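Local atomic coordinates of putative hydrolase (Burkholderia cenocepacia, PDB entry 4X00), a protein that is probably a hydrolase of the alpha/beta hydrolase fold, thought to act as an aryl esterase on substrates not yet established. Residues T164-D167 against G168-A171; E152-R155 against D156-A159; S274-V277 against R278-S282; P266-F269 against N270-S274; T208-A211 against A212-L215. All coordinates share one frame; numbering follows the deposited sequence.

Contact 1: residues T164-D167 against G168-A171; sequences THLD and GERA
Helix 162-174 belongs to the helical segment inserted between strands 132-136 and 222-227 of the alpha/beta hydrolase fold, the place where this family carries its cap. Two turns of it, 164-167 and 168-171, are tied by an i to i+4 ladder in which the N of Gly168, Glu169, Arg170 and Ala171 each reach back to the carbonyl O four residues earlier; the first rung, Gly168 N to Thr164 O, measures 2.8 Å. The outer side carries an i to i+3 salt bridge between Asp167 and Arg170. Both terminal nitrogens of the arginine grip a single carboxylate oxygen, Asp167 OD1, with NH1 and NH2 each 3.0 Å from it. The arginine chain is extended as far as CD and then bends (chi3 67°), which folds the guanidinium back beside the aspartate. OD1 lies close to the guanidinium plane, but the carboxylate is turned nearly upright against it, the planes 80° apart, and both nitrogens come from the same face of the carboxylate. On the buried side His165 and Glu169 approach one turn apart. The imidazole has a stronger partner beyond the turn: NE2 bonds to Gln201 OE1 and ND1 to Ala159 O, while the ring stacks on Trp198, so the histidine joins this helix to helix 198-204 and to the loop that precedes helix 162-174. Gly168, with no side chain, passes close to Met157 of that loop. At the imidazole edge, in the ring plane, Glu169 OE2 stands 3.1 Å from His165 NE2 and 3.2 Å from His165 CD2.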
loop_
_atom_site.group_PDB
_atom_site.type_symbol
_atom_site.label_atom_id
_atom_site.label_comp_id
_atom_site.label_asym_id
_atom_site.label_seq_id
_atom_site.Cartn_x
_atom_site.Cartn_y
_atom_site.Cartn_z
ATOM N N THR A 164 -18.408 -8.436 16.585
ATOM C CA THR A 164 -18.123 -7.005 16.472
ATOM C C THR A 164 -16.894 -6.790 15.601
ATOM O O THR A 164 -16.865 -5.893 14.750
ATOM C CB THR A 164 -17.875 -6.386 17.845
ATOM O OG1 THR A 164 -19.024 -6.583 18.673
ATOM C CG2 THR A 164 -17.586 -4.907 17.770
ATOM N N HIS A 165 -15.867 -7.614 15.822
ATOM C CA HIS A 165 -14.629 -7.512 15.050
ATOM C C HIS A 165 -14.880 -7.741 13.560
ATOM O O HIS A 165 -14.397 -6.987 12.700
ATOM C CB HIS A 165 -13.634 -8.536 15.586
ATOM C CG HIS A 165 -12.222 -8.294 15.147
ATOM N ND1 HIS A 165 -11.228 -7.911 16.029
ATOM C CD2 HIS A 165 -11.623 -8.430 13.937
ATOM C CE1 HIS A 165 -10.080 -7.802 15.372
ATOM N NE2 HIS A 165 -10.296 -8.114 14.102
ATOM N N LEU A 166 -15.603 -8.806 13.242
ATOM C CA LEU A 166 -15.893 -9.095 11.834
ATOM C C LEU A 166 -16.804 -8.015 11.220
ATOM O O LEU A 166 -16.562 -7.564 10.087
ATOM C CB LEU A 166 -16.511 -10.483 11.689
ATOM C CG LEU A 166 -15.584 -11.612 12.168
ATOM C CD1 LEU A 166 -16.316 -12.950 11.962
ATOM C CD2 LEU A 166 -14.236 -11.636 11.406
ATOM N N ASP A 167 -17.823 -7.563 11.943
ATOM C CA ASP A 167 -18.679 -6.493 11.447
ATOM C C ASP A 167 -17.840 -5.232 11.198
ATOM O O ASP A 167 -18.060 -4.512 10.209
ATOM C CB ASP A 167 -19.798 -6.182 12.448
ATOM C CG ASP A 167 -20.898 -7.229 12.468
ATOM O OD1 ASP A 167 -20.980 -8.100 11.572
ATOM O OD2 ASP A 167 -21.729 -7.152 13.408
ATOM N N GLY A 168 -16.903 -4.934 12.095
ATOM C CA GLY A 168 -16.035 -3.772 11.927
ATOM C C GLY A 168 -15.168 -3.881 10.669
ATOM O O GLY A 168 -15.004 -2.914 9.919
ATOM N N GLU A 169 -14.585 -5.060 10.429
ATOM C CA GLU A 169 -13.798 -5.250 9.221
ATOM C C GLU A 169 -14.660 -5.075 7.982
ATOM O O GLU A 169 -14.178 -4.507 6.990
ATOM C CB GLU A 169 -13.119 -6.625 9.193
ATOM C CG GLU A 169 -12.067 -6.808 10.259
ATOM C CD GLU A 169 -11.245 -8.049 10.085
ATOM O OE1 GLU A 169 -11.493 -8.861 9.172
ATOM O OE2 GLU A 169 -10.367 -8.271 10.968
ATOM N N ARG A 170 -15.897 -5.576 8.009
ATOM C CA ARG A 170 -16.759 -5.456 6.842
ATOM C C ARG A 170 -17.085 -3.988 6.585
ATOM O O ARG A 170 -17.067 -3.527 5.417
ATOM C CB ARG A 170 -18.045 -6.282 7.053
ATOM C CG ARG A 170 -18.901 -6.369 5.803
ATOM C CD ARG A 170 -20.063 -7.393 5.967
ATOM N NE ARG A 170 -21.023 -6.925 6.966
ATOM C CZ ARG A 170 -21.166 -7.396 8.213
ATOM N NH1 ARG A 170 -22.050 -6.830 9.016
ATOM N NH2 ARG A 170 -20.417 -8.406 8.686
ATOM N N ALA A 171 -17.340 -3.223 7.643
ATOM C CA ALA A 171 -17.606 -1.791 7.489
ATOM C C ALA A 171 -16.362 -1.046 6.968
ATOM O O ALA A 171 -16.459 -0.146 6.117
ATOM C CB ALA A 171 -18.078 -1.197 8.829
#

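Contact 2: residues E152-R155 against D156-A159; sequences EVYR and DMIA
The backbone finishes helix 151-156 here, with Asp156 N bonded to Glu152 O (2.8 Å) and Met157 N to Val153 O, before a type I turn from Asp156 to Ala159 leads the chain away; a weak bond from Ile158 N to Arg155 O spans the change. Arg155 and its direct neighbour Asp156 form the salt bridge. The guanidinium comes side-on, NE at 3.0 Å and NH2 at 3.1 Å from the same oxygen, Asp156 OD1. That oxygen lies in the guanidinium plane, yet both nitrogens meet it from above one face of the carboxylate. A bend at chi3 (64°) swings the arginine round to this position, and Glu152 CA sits over one guanidinium face. On another side of the helix Met157, in one of its two conformers, runs alongside Tyr154, its methyl CE 3.9 Å from Tyr154 CD1, while the phenol OH bonds to Val148 O and the ring meets His150 nearly at right angles. Ile158 CG1 lies against the carbonyl oxygens of Tyr154 and Arg155. Around this, Val153, Asp156, Met157 and Ala159 lean on helix 162-174, and Ile158 lies against Gln201 and Arg202 of helix 198-204.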
loop_
_atom_site.group_PDB
_atom_site.type_symbol
_atom_site.label_atom_id
_atom_site.label_comp_id
_atom_site.label_asym_id
_atom_site.label_seq_id
_atom_site.Cartn_x
_atom_site.Cartn_y
_atom_site.Cartn_z
ATOM N N GLU A 152 -16.638 4.515 15.525
ATOM C CA GLU A 152 -17.323 3.232 15.737
ATOM C C GLU A 152 -16.599 2.113 14.991
ATOM O O GLU A 152 -16.335 1.043 15.533
ATOM C CB GLU A 152 -18.788 3.320 15.267
ATOM C CG GLU A 152 -19.624 4.434 15.928
ATOM C CD GLU A 152 -19.717 5.714 15.085
ATOM O OE1 GLU A 152 -18.733 6.080 14.414
ATOM O OE2 GLU A 152 -20.760 6.407 15.126
ATOM N N VAL A 153 -16.277 2.355 13.719
ATOM C CA VAL A 153 -15.676 1.317 12.887
ATOM C C VAL A 153 -14.254 1.014 13.360
ATOM O O VAL A 153 -13.852 -0.162 13.457
ATOM C CB VAL A 153 -15.651 1.739 11.388
ATOM C CG1 VAL A 153 -14.825 0.761 10.564
ATOM C CG2 VAL A 153 -17.089 1.829 10.857
ATOM N N TYR A 154 -13.488 2.069 13.654
ATOM C CA TYR A 154 -12.112 1.852 14.051
ATOM C C TYR A 154 -12.047 1.093 15.388
ATOM O O TYR A 154 -11.177 0.229 15.564
ATOM C CB TYR A 154 -11.371 3.195 14.111
ATOM C CG TYR A 154 -11.220 3.947 12.757
ATOM C CD1 TYR A 154 -11.399 3.327 11.516
ATOM C CD2 TYR A 154 -10.976 5.291 12.763
ATOM C CE1 TYR A 154 -11.249 4.058 10.330
ATOM C CE2 TYR A 154 -10.854 6.005 11.604
ATOM C CZ TYR A 154 -10.992 5.398 10.402
ATOM O OH TYR A 154 -10.847 6.131 9.218
ATOM N N ARG A 155 -12.995 1.359 16.292
ATOM C CA ARG A 155 -13.083 0.610 17.542
ATOM C C ARG A 155 -13.545 -0.826 17.276
ATOM O O ARG A 155 -12.959 -1.802 17.820
ATOM C CB ARG A 155 -14.027 1.316 18.508
ATOM C CG ARG A 155 -14.361 0.509 19.745
ATOM C CD ARG A 155 -15.684 0.977 20.332
ATOM N NE ARG A 155 -16.777 0.725 19.391
ATOM C CZ ARG A 155 -17.894 1.447 19.343
ATOM N NH1 ARG A 155 -18.049 2.473 20.169
ATOM N NH2 ARG A 155 -18.841 1.152 18.459
ATOM N N ASP A 156 -14.609 -0.983 16.490
ATOM C CA ASP A 156 -15.153 -2.324 16.308
ATOM C C ASP A 156 -14.172 -3.258 15.599
ATOM O O ASP A 156 -14.113 -4.443 15.914
ATOM C CB ASP A 156 -16.451 -2.307 15.495
ATOM C CG ASP A 156 -17.622 -1.714 16.244
ATOM O OD1 ASP A 156 -17.522 -1.477 17.463
ATOM O OD2 ASP A 156 -18.674 -1.522 15.581
ATOM N N MET A 157 -13.427 -2.750 14.606
ATOM C CA MET A 157 -12.648 -3.676 13.793
ATOM C C MET A 157 -11.450 -4.236 14.578
ATOM O O MET A 157 -10.837 -5.183 14.112
ATOM C CB MET A 157 -12.198 -3.044 12.460
ATOM C CG MET A 157 -11.134 -2.002 12.567
ATOM S SD MET A 157 -10.759 -1.350 10.915
ATOM C CE MET A 157 -9.568 -0.072 11.341
ATOM N N ILE A 158 -11.167 -3.699 15.778
ATOM C CA ILE A 158 -10.122 -4.285 16.635
ATOM C C ILE A 158 -10.696 -4.864 17.932
ATOM O O ILE A 158 -9.942 -5.238 18.843
ATOM C CB ILE A 158 -9.009 -3.269 16.984
ATOM C CG1 ILE A 158 -9.531 -2.098 17.814
ATOM C CG2 ILE A 158 -8.306 -2.800 15.681
ATOM C CD1 ILE A 158 -8.413 -1.212 18.332
ATOM N N ALA A 159 -12.016 -4.956 18.025
ATOM C CA ALA A 159 -12.657 -5.451 19.241
ATOM C C ALA A 159 -12.358 -6.916 19.540
ATOM O O ALA A 159 -12.090 -7.732 18.645
ATOM C CB ALA A 159 -14.165 -5.255 19.145
#

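Contact 3: residues S274-V277 against R278-S282; sequences SDFV and RMALS. With EDO (1,2-ethanediol), chain J.
Arg278 reaches back along helix 266-280 toward Ser274 and Asp275, and its side chain can be followed outward. CB lies near Ser274 O, the carbonyl that takes the Arg278 N-H in the helix bond. CG sits 3.2 Å from Ser274 O, and CD is still beside it. With CG anti to the carbonyl carbon (chi1 -72°) and the chain extended from there to NE, the arginine runs past the serine. Ser274 OG stands over one face of the guanidinium, toward its rim, 3.6 Å from Arg278 NE; the hydroxyl's hydrogen bond is with Tyr62 OH. At the tip, Arg278 NH1 gives a hydrogen bond of 2.9 Å to O1 of a 1,2-ethanediol, which lies at the guanidinium edge. The same O1 donates to Asp275 OD1 over 2.7 Å. The direct gap from Asp275 OD1 to Arg278 NH1 is 4.3 Å, too long for a salt bridge.

Apolar side chains about a turn apart also touch. Met279 doubles back at chi2 and chi3 and sets its methyl CE 3.5 Å from Phe276 CD1, obliquely to the ring. Val277 CG1 and Leu281 CD1 lie side by side at 3.6 Å, and Phe276 and Val277 both pack on Val107 of strand 107-111. Past Leu281 the helix has ended, and Ser282 OG donates 2.8 Å to Arg278 O. The polar link is therefore a relay: the diol, probably from the crystallisation liquor, accepts from the arginine and donates to the aspartate, bridging two opposite charges that do not touch.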
loop_
_atom_site.group_PDB
_atom_site.type_symbol
_atom_site.label_atom_id
_atom_site.label_comp_id
_atom_site.label_asym_id
_atom_site.label_seq_id
_atom_site.Cartn_x
_atom_site.Cartn_y
_atom_site.Cartn_z
ATOM N N SER A 274 1.542 3.344 -15.887
ATOM C CA SER A 274 2.517 3.063 -16.945
ATOM C C SER A 274 3.213 4.356 -17.393
ATOM O O SER A 274 4.432 4.371 -17.586
ATOM C CB SER A 274 1.841 2.363 -18.130
ATOM O OG SER A 274 2.803 2.057 -19.131
ATOM N N ASP A 275 2.441 5.441 -17.499
ATOM C CA ASP A 275 3.025 6.725 -17.882
ATOM C C ASP A 275 4.046 7.190 -16.846
ATOM O O ASP A 275 5.094 7.702 -17.205
ATOM C CB ASP A 275 1.933 7.788 -18.061
ATOM C CG ASP A 275 1.074 7.538 -19.287
ATOM O OD1 ASP A 275 1.424 6.645 -20.090
ATOM O OD2 ASP A 275 0.060 8.242 -19.448
ATOM N N PHE A 276 3.753 7.003 -15.558
ATOM C CA PHE A 276 4.669 7.413 -14.525
ATOM C C PHE A 276 5.974 6.605 -14.611
ATOM O O PHE A 276 7.092 7.165 -14.527
ATOM C CB PHE A 276 4.039 7.216 -13.144
ATOM C CG PHE A 276 4.996 7.497 -12.020
ATOM C CD1 PHE A 276 5.216 8.806 -11.616
ATOM C CD2 PHE A 276 5.718 6.484 -11.394
ATOM C CE1 PHE A 276 6.111 9.129 -10.608
ATOM C CE2 PHE A 276 6.625 6.783 -10.354
ATOM C CZ PHE A 276 6.816 8.106 -9.961
ATOM N N VAL A 277 5.854 5.291 -14.797
ATOM C CA VAL A 277 7.040 4.459 -14.864
ATOM C C VAL A 277 7.884 4.846 -16.069
ATOM O O VAL A 277 9.098 5.005 -15.958
ATOM C CB VAL A 277 6.669 2.941 -14.904
ATOM C CG1 VAL A 277 7.916 2.093 -15.144
ATOM C CG2 VAL A 277 5.935 2.546 -13.593
ATOM N N ARG A 278 7.246 5.024 -17.220
ATOM C CA ARG A 278 7.966 5.450 -18.430
ATOM C C ARG A 278 8.727 6.752 -18.205
ATOM O O ARG A 278 9.879 6.906 -18.634
ATOM C CB ARG A 278 6.979 5.598 -19.578
ATOM C CG ARG A 278 6.484 4.233 -20.066
ATOM C CD ARG A 278 5.255 4.358 -20.895
ATOM N NE ARG A 278 5.035 3.156 -21.679
ATOM C CZ ARG A 278 4.147 3.063 -22.664
ATOM N NH1 ARG A 278 3.393 4.110 -22.981
ATOM N NH2 ARG A 278 4.038 1.934 -23.341
ATOM N N MET A 279 8.072 7.706 -17.562
ATOM C CA MET A 279 8.696 8.987 -17.261
ATOM C C MET A 279 9.884 8.807 -16.290
ATOM O O MET A 279 10.978 9.364 -16.492
ATOM C CB MET A 279 7.636 9.938 -16.687
ATOM C CG MET A 279 8.148 11.282 -16.211
ATOM S SD MET A 279 8.859 11.283 -14.535
ATOM C CE MET A 279 7.449 10.721 -13.577
ATOM N N ALA A 280 9.684 8.011 -15.246
ATOM C CA ALA A 280 10.703 7.872 -14.212
ATOM C C ALA A 280 11.954 7.222 -14.774
ATOM O O ALA A 280 13.072 7.527 -14.355
ATOM C CB ALA A 280 10.154 7.062 -13.062
ATOM N N LEU A 281 11.758 6.355 -15.756
ATOM C CA LEU A 281 12.878 5.616 -16.344
ATOM C C LEU A 281 13.580 6.353 -17.497
ATOM O O LEU A 281 14.564 5.861 -18.047
ATOM C CB LEU A 281 12.388 4.236 -16.807
ATOM C CG LEU A 281 11.877 3.365 -15.639
ATOM C CD1 LEU A 281 11.337 2.052 -16.185
ATOM C CD2 LEU A 281 12.982 3.100 -14.616
ATOM N N SER A 282 13.107 7.557 -17.823
ATOM C CA SER A 282 13.723 8.307 -18.914
ATOM C C SER A 282 14.060 9.733 -18.467
ATOM O O SER A 282 14.298 10.608 -19.299
ATOM C CB SER A 282 12.819 8.288 -20.148
ATOM O OG SER A 282 11.534 8.773 -19.844
HETATM C C1 EDO J . 3.971 8.021 -22.184
HETATM O O1 EDO J . 3.118 6.874 -22.117
HETATM C C2 EDO J . 3.163 9.309 -22.054
HETATM O O2 EDO J . 2.414 9.561 -23.254
#

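Contact 4: residues P266-F269 against N270-S274; sequences PERF and NRDLS. With EDO (1,2-ethanediol), chain H.
O2 of a bound 1,2-ethanediol is gripped by two side chains of helix 266-280. It donates to Asp272 OD2 (2.6 Å) and accepts from Arg268 NE at 2.8 Å in a nearly straight bond (169°), with a longer, weak one from Arg268 NH2. Arg268 is fully extended, CG anti to the backbone N (chi1 178°), which brings its NE within reach of the diol while NH1 makes a salt bridge to Glu265; Tyr254 adds a cation-pi contact to the guanidinium and a hydroxyl bond to Asp272 OD2. The other aspartate oxygen, Asp272 OD1, is met from above the carboxylate plane by Arg271 NH2 at 3.1 Å, a salt bridge between neighbours. The carboxylate thus has two arginines near it, one bonded directly and one through the diol, which probably helps keep it ionised.

The inner side is different. Phe269 and Leu273, one turn apart, meet obliquely with CE2 and CD2 4.1 Å apart and face Val136, Leu225 and Val134 of the central sheet. Asn270 OD1 comes to the edge of the Phe269 ring, in its plane, 3.5 Å from CD2, with amide and ring planes 70° apart. That buried amide is satisfied by Asp56, Gln53 and the carbonyl O of Lys52. A charged outer side and a mostly apolar inner one make this an amphipathic helix, here the last helix of the alpha/beta hydrolase fold, packed on its sheet.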
loop_
_atom_site.group_PDB
_atom_site.type_symbol
_atom_site.label_atom_id
_atom_site.label_comp_id
_atom_site.label_asym_id
_atom_site.label_seq_id
_atom_site.Cartn_x
_atom_site.Cartn_y
_atom_site.Cartn_z
ATOM N N PRO A 266 -9.771 1.359 -12.975
ATOM C CA PRO A 266 -8.531 0.613 -13.244
ATOM C C PRO A 266 -7.898 0.985 -14.579
ATOM O O PRO A 266 -6.666 0.968 -14.660
ATOM C CB PRO A 266 -9.013 -0.856 -13.236
ATOM C CG PRO A 266 -10.461 -0.779 -13.622
ATOM C CD PRO A 266 -10.967 0.489 -12.962
ATOM N N GLU A 267 -8.690 1.307 -15.595
ATOM C CA GLU A 267 -8.092 1.673 -16.876
ATOM C C GLU A 267 -7.309 2.983 -16.756
ATOM O O GLU A 267 -6.170 3.109 -17.218
ATOM C CB GLU A 267 -9.180 1.817 -17.932
ATOM C CG GLU A 267 -9.972 0.545 -18.179
ATOM C CD GLU A 267 -11.161 0.337 -17.209
ATOM O OE1 GLU A 267 -11.468 1.228 -16.398
ATOM O OE2 GLU A 267 -11.859 -0.688 -17.332
ATOM N N ARG A 268 -7.912 3.962 -16.094
ATOM C CA ARG A 268 -7.234 5.224 -15.834
ATOM C C ARG A 268 -6.000 5.026 -14.954
ATOM O O ARG A 268 -4.913 5.545 -15.255
ATOM C CB ARG A 268 -8.211 6.206 -15.186
ATOM C CG ARG A 268 -7.642 7.546 -14.826
ATOM C CD ARG A 268 -8.697 8.369 -14.115
ATOM N NE ARG A 268 -8.235 9.704 -13.773
ATOM C CZ ARG A 268 -8.972 10.567 -13.089
ATOM N NH1 ARG A 268 -10.228 10.224 -12.700
ATOM N NH2 ARG A 268 -8.495 11.785 -12.829
ATOM N N PHE A 269 -6.145 4.223 -13.902
ATOM C CA PHE A 269 -5.020 3.992 -13.007
ATOM C C PHE A 269 -3.854 3.353 -13.742
ATOM O O PHE A 269 -2.707 3.766 -13.566
ATOM C CB PHE A 269 -5.459 3.122 -11.828
ATOM C CG PHE A 269 -4.348 2.882 -10.839
ATOM C CD1 PHE A 269 -4.096 3.801 -9.837
ATOM C CD2 PHE A 269 -3.514 1.784 -10.977
ATOM C CE1 PHE A 269 -3.045 3.615 -8.951
ATOM C CE2 PHE A 269 -2.459 1.591 -10.081
ATOM C CZ PHE A 269 -2.215 2.525 -9.109
ATOM N N ASN A 270 -4.142 2.338 -14.552
ATOM C CA ASN A 270 -3.067 1.621 -15.227
ATOM C C ASN A 270 -2.385 2.501 -16.257
ATOM O O ASN A 270 -1.179 2.361 -16.498
ATOM C CB ASN A 270 -3.599 0.355 -15.886
ATOM C CG ASN A 270 -4.045 -0.670 -14.870
ATOM O OD1 ASN A 270 -3.801 -0.507 -13.666
ATOM N ND2 ASN A 270 -4.656 -1.748 -15.346
ATOM N N ARG A 271 -3.160 3.375 -16.902
ATOM C CA ARG A 271 -2.593 4.382 -17.797
ATOM C C ARG A 271 -1.654 5.326 -17.027
ATOM O O ARG A 271 -0.502 5.539 -17.421
ATOM C CB ARG A 271 -3.738 5.176 -18.452
ATOM C CG ARG A 271 -3.232 6.152 -19.517
ATOM C CD ARG A 271 -4.293 7.235 -19.814
ATOM N NE ARG A 271 -4.374 8.176 -18.705
ATOM C CZ ARG A 271 -5.502 8.716 -18.221
ATOM N NH1 ARG A 271 -6.682 8.448 -18.778
ATOM N NH2 ARG A 271 -5.454 9.525 -17.170
ATOM N N ASP A 272 -2.141 5.881 -15.909
ATOM C CA ASP A 272 -1.300 6.768 -15.108
ATOM C C ASP A 272 -0.048 6.063 -14.598
ATOM O O ASP A 272 1.037 6.656 -14.578
ATOM C CB ASP A 272 -2.109 7.318 -13.932
ATOM C CG ASP A 272 -3.085 8.409 -14.326
ATOM O OD1 ASP A 272 -2.969 9.013 -15.432
ATOM O OD2 ASP A 272 -3.968 8.694 -13.499
ATOM N N LEU A 273 -0.185 4.809 -14.179
ATOM C CA LEU A 273 0.959 4.075 -13.640
ATOM C C LEU A 273 1.987 3.822 -14.726
ATOM O O LEU A 273 3.191 4.099 -14.542
ATOM C CB LEU A 273 0.498 2.757 -13.011
ATOM C CG LEU A 273 1.644 1.856 -12.540
ATOM C CD1 LEU A 273 2.552 2.583 -11.497
ATOM C CD2 LEU A 273 1.086 0.558 -11.951
ATOM N N SER A 274 1.542 3.344 -15.887
ATOM C CA SER A 274 2.517 3.063 -16.945
ATOM C C SER A 274 3.213 4.356 -17.393
ATOM O O SER A 274 4.432 4.371 -17.586
ATOM C CB SER A 274 1.841 2.363 -18.130
ATOM O OG SER A 274 2.803 2.057 -19.131
HETATM C C1 EDO H . -5.830 12.972 -13.821
HETATM O O1 EDO H . -6.771 13.040 -14.916
HETATM C C2 EDO H . -4.925 11.745 -13.898
HETATM O O2 EDO H . -5.647 10.568 -14.276
#

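Contact 5: residues T208-A211 against A212-L215; sequences TVEA and AKGL
The N-cap position of a short helix is taken by Glu210, centre of an inverse gamma turn, which stands just before helix 211-216 in the loop that follows helix 198-204. Its carbonyl opens the helical ladder, Glu210 O taking the N-H of Gly214 at 2.9 Å with an angle of 164° at the hydrogen; Ala211 O takes that of Leu215 at the same length. The gamma turn itself is closed by a weak bond from Ala211 N to Val209 O. One of the first helical N-H groups goes to solvent, Ala212 N donating 3.0 Å to a water that in turn gives a weak bond to Val209 O.

Among the side chains, Glu210 and Lys213 run side by side, both extended and pointing the same way. Glu210 OE2 touches the lysine's methylene, 3.7 Å from Lys213 CD, and stays 4.5 Å from Lys213 NZ. The backbone puts Leu215 CB 3.2 Å from Ala211 O; with CG anti to the carbonyl carbon (chi1 -71°), CG stays beside that oxygen and Leu215 CD1 comes 4.3 Å from Ala211 CB. Outside, Leu215 packs on helices 113-125 and 235-245, while Asn120 OD1 holds the N of Glu210 and Asn120 ND2 the O of Thr208. The glutamate and lysine would therefore attract one another only loosely, short of a salt bridge, and much of the directed bonding at this helix start comes from the backbone, the water and Asn120.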
loop_
_atom_site.group_PDB
_atom_site.type_symbol
_atom_site.label_atom_id
_atom_site.label_comp_id
_atom_site.label_asym_id
_atom_site.label_seq_id
_atom_site.Cartn_x
_atom_site.Cartn_y
_atom_site.Cartn_z
ATOM N N THR A 208 5.055 3.731 13.900
ATOM C CA THR A 208 5.755 4.964 13.607
ATOM C C THR A 208 5.795 5.198 12.091
ATOM O O THR A 208 5.895 4.245 11.314
ATOM C CB THR A 208 7.181 4.940 14.188
ATOM O OG1 THR A 208 7.873 3.780 13.719
ATOM C CG2 THR A 208 7.129 4.888 15.720
ATOM N N VAL A 209 5.663 6.460 11.685
ATOM C CA VAL A 209 5.722 6.813 10.260
ATOM C C VAL A 209 6.624 8.026 10.094
ATOM O O VAL A 209 6.287 9.129 10.536
ATOM C CB VAL A 209 4.330 7.130 9.671
ATOM C CG1 VAL A 209 4.434 7.398 8.156
ATOM C CG2 VAL A 209 3.369 5.977 9.922
ATOM N N GLU A 210 7.774 7.834 9.457
ATOM C CA GLU A 210 8.717 8.937 9.279
ATOM C C GLU A 210 8.484 9.626 7.942
ATOM O O GLU A 210 9.355 9.653 7.066
ATOM C CB GLU A 210 10.143 8.429 9.388
ATOM C CG GLU A 210 10.400 7.825 10.765
ATOM C CD GLU A 210 11.850 7.494 10.999
ATOM O OE1 GLU A 210 12.161 6.297 11.183
ATOM O OE2 GLU A 210 12.671 8.425 11.014
ATOM N N ALA A 211 7.286 10.179 7.785
ATOM C CA ALA A 211 6.927 10.835 6.533
ATOM C C ALA A 211 7.785 12.073 6.281
ATOM O O ALA A 211 8.223 12.307 5.163
ATOM C CB ALA A 211 5.467 11.194 6.541
ATOM N N ALA A 212 8.006 12.894 7.301
ATOM C CA ALA A 212 8.747 14.125 7.095
ATOM C C ALA A 212 10.148 13.822 6.603
ATOM O O ALA A 212 10.613 14.393 5.603
ATOM C CB ALA A 212 8.789 14.919 8.366
ATOM N N LYS A 213 10.816 12.891 7.270
ATOM C CA LYS A 213 12.166 12.528 6.858
ATOM C C LYS A 213 12.180 11.835 5.482
ATOM O O LYS A 213 12.956 12.203 4.610
ATOM C CB LYS A 213 12.810 11.636 7.919
ATOM C CG LYS A 213 14.240 11.223 7.620
ATOM C CD LYS A 213 14.816 10.330 8.710
ATOM C CE LYS A 213 16.242 9.912 8.353
ATOM N NZ LYS A 213 16.762 8.890 9.290
ATOM N N GLY A 214 11.330 10.834 5.270
ATOM C CA GLY A 214 11.419 10.082 4.030
ATOM C C GLY A 214 11.006 10.894 2.812
ATOM O O GLY A 214 11.652 10.830 1.768
ATOM N N LEU A 215 9.893 11.617 2.926
ATOM C CA LEU A 215 9.416 12.391 1.785
ATOM C C LEU A 215 10.318 13.562 1.484
ATOM O O LEU A 215 10.604 13.845 0.312
ATOM C CB LEU A 215 7.988 12.903 2.033
ATOM C CG LEU A 215 6.912 11.830 2.007
ATOM C CD1 LEU A 215 5.572 12.423 2.438
ATOM C CD2 LEU A 215 6.806 11.205 0.618
HETATM O O HOH W 1 6.175 12.510 9.697
#

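Contacts 1 and 2 form one unit in the inserted helical region: helices 151-156 and 162-174 follow each other, and contact 1 packs on the end of contact 2, Thr164 against Asp156. Contacts 3 and 4 share Ser274 and helix 266-280, about 39 and 31 Å from contact 1 between centres. Contact 2 is a surface contact, whereas the others are partly buried, each having an apolar or enclosed side. Their charges are handled differently. In contacts 1 and 2 an arginine grips one carboxylate oxygen directly; in contact 3 an ethanediol mediates, and in contact 4 it works beside a direct salt bridge; in contact 5, a helix start, glutamate and lysine stay short of one.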